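Local atomic coordinates of uncharacterized protein (Magnetospirillum magneticum AMB-1, PDB entry 5MU5), a protein that is a Maf-family glycosyltransferase involved in forming bacterial flagella, probably by transferring sugars onto flagellin. Residues D296-I301 / L509-T514. Numbering follows the deposited sequence.
Sequences DRAVII and LRLKST
S513 meets R297 with its OG between its own backbone N and carbonyl carbon (chi1 51°), and R297 places CG in the equivalent position on its own residue (chi1 66°), from which the chain runs extended as far as NE. Together these torsions offer the serine hydroxyl to the arginine backbone and lay the arginine methylenes alongside the facing loop, a worked example of how a lone side-chain donor can pin a loop to the lead-in of a strand. S513 OG donates to R297 O at 2.7 Å, with a C=O...donor angle of 141° and the donor somewhat out of the carbonyl plane, a short bond between a buried hydroxyl and main chain that has not yet entered the sheet.

The aliphatic part of R297 adds van der Waals contact. R297 CB lies 3.6 Å from T514 C, and R297 CD comes within 3.1 Å of S513 O, a close carbon-oxygen approach. Beyond CD the chain leaves the serine: R297 NH1 forms a salt bridge with D296 OD1 at 2.7 Å, and D296 OD2 lies at the edge, in the guanidinium plane, which would limit its rotation. On the apolar flank L511 reaches in with one branch, CD1 standing 4.1 Å from R297 CG and 4.2 Å from A298 CB.

T514 turns its side chain from the contact and caps the following helix, OG1 bonding to M517 N. Segment 296-301, within the MptE-like family region, leads from helix 284-294 into strand 299-303, an inner strand of the large mixed sheet, parallel to both its neighbours, 275-278 and 319-322; L511 also rests on N294 of that helix and Y410 of strand 408-412, and the contact thereby ties the start of helix 515-528 to the residues just before strand 299-303.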
# COMPACT_ATOMS: atom_id res chain seq x y z
N ASP A 296 39.52 5.30 -1.83
CA ASP A 296 40.40 4.13 -1.86
C ASP A 296 40.12 3.10 -0.74
O ASP A 296 40.45 1.91 -0.90
CB ASP A 296 41.88 4.55 -1.88
CG ASP A 296 42.29 5.32 -0.64
OD1 ASP A 296 41.41 5.92 0.04
OD2 ASP A 296 43.51 5.35 -0.35
N ARG A 297 39.51 3.54 0.37
CA ARG A 297 39.21 2.67 1.50
C ARG A 297 37.75 2.66 1.97
O ARG A 297 37.43 2.24 3.09
CB ARG A 297 40.14 2.97 2.67
CG ARG A 297 39.97 4.34 3.29
CD ARG A 297 41.10 4.59 4.27
NE ARG A 297 41.27 6.01 4.57
CZ ARG A 297 41.83 6.89 3.74
NH1 ARG A 297 42.27 6.51 2.54
NH2 ARG A 297 41.94 8.16 4.12
N ALA A 298 36.84 3.09 1.11
CA ALA A 298 35.41 2.99 1.38
C ALA A 298 34.69 2.54 0.13
O ALA A 298 35.13 2.83 -0.98
CB ALA A 298 34.86 4.31 1.86
N VAL A 299 33.56 1.87 0.30
CA VAL A 299 32.79 1.44 -0.86
C VAL A 299 31.87 2.59 -1.24
O VAL A 299 31.19 3.10 -0.37
CB VAL A 299 32.01 0.16 -0.54
CG1 VAL A 299 31.01 -0.17 -1.64
CG2 VAL A 299 33.02 -0.96 -0.33
N ILE A 300 31.90 3.03 -2.50
CA ILE A 300 31.05 4.12 -2.95
C ILE A 300 29.79 3.57 -3.61
O ILE A 300 29.88 2.87 -4.62
CB ILE A 300 31.74 5.02 -3.98
CG1 ILE A 300 33.10 5.51 -3.49
CG2 ILE A 300 30.84 6.20 -4.33
CD1 ILE A 300 33.10 6.23 -2.16
N ILE A 301 28.64 3.85 -3.02
CA ILE A 301 27.36 3.47 -3.57
C ILE A 301 26.71 4.75 -4.10
O ILE A 301 26.37 5.66 -3.33
CB ILE A 301 26.48 2.76 -2.54
CG1 ILE A 301 27.14 1.44 -2.16
CG2 ILE A 301 25.09 2.51 -3.09
CD1 ILE A 301 26.32 0.57 -1.25
N LEU A 509 35.06 13.18 9.79
CA LEU A 509 35.09 11.78 9.39
C LEU A 509 36.50 11.22 9.43
O LEU A 509 37.39 11.78 8.81
CB LEU A 509 34.52 11.66 7.98
CG LEU A 509 34.48 10.30 7.29
CD1 LEU A 509 33.31 10.23 6.32
CD2 LEU A 509 35.79 10.00 6.57
N ARG A 510 36.71 10.14 10.17
CA ARG A 510 37.99 9.40 10.20
C ARG A 510 37.64 7.94 10.06
O ARG A 510 36.85 7.41 10.83
CB ARG A 510 38.74 9.56 11.54
CG ARG A 510 39.21 10.96 11.90
CD ARG A 510 40.28 11.50 10.95
NE ARG A 510 40.74 12.83 11.35
CZ ARG A 510 40.06 13.97 11.17
NH1 ARG A 510 38.86 13.97 10.60
NH2 ARG A 510 40.58 15.11 11.59
N LEU A 511 38.23 7.27 9.08
CA LEU A 511 37.95 5.86 8.85
C LEU A 511 39.07 5.00 9.42
O LEU A 511 40.20 5.43 9.51
CB LEU A 511 37.79 5.60 7.36
CG LEU A 511 36.76 6.47 6.65
CD1 LEU A 511 36.78 6.14 5.16
CD2 LEU A 511 35.37 6.28 7.23
N LYS A 512 38.74 3.76 9.78
CA LYS A 512 39.72 2.81 10.30
C LYS A 512 40.12 1.80 9.22
O LYS A 512 40.93 0.92 9.47
CB LYS A 512 39.12 2.07 11.50
CG LYS A 512 38.73 2.97 12.66
CD LYS A 512 37.77 2.27 13.62
CE LYS A 512 37.29 3.22 14.72
NZ LYS A 512 35.94 2.82 15.20
N SER A 513 39.56 1.92 8.03
CA SER A 513 39.76 0.93 6.98
C SER A 513 41.01 1.17 6.14
O SER A 513 41.63 2.21 6.23
CB SER A 513 38.55 0.92 6.07
OG SER A 513 38.27 2.25 5.65
N THR A 514 41.33 0.20 5.30
CA THR A 514 42.44 0.26 4.35
C THR A 514 41.98 -0.16 2.95
O THR A 514 40.91 -0.78 2.80
CB THR A 514 43.54 -0.71 4.75
OG1 THR A 514 43.06 -2.06 4.62
CG2 THR A 514 43.98 -0.47 6.19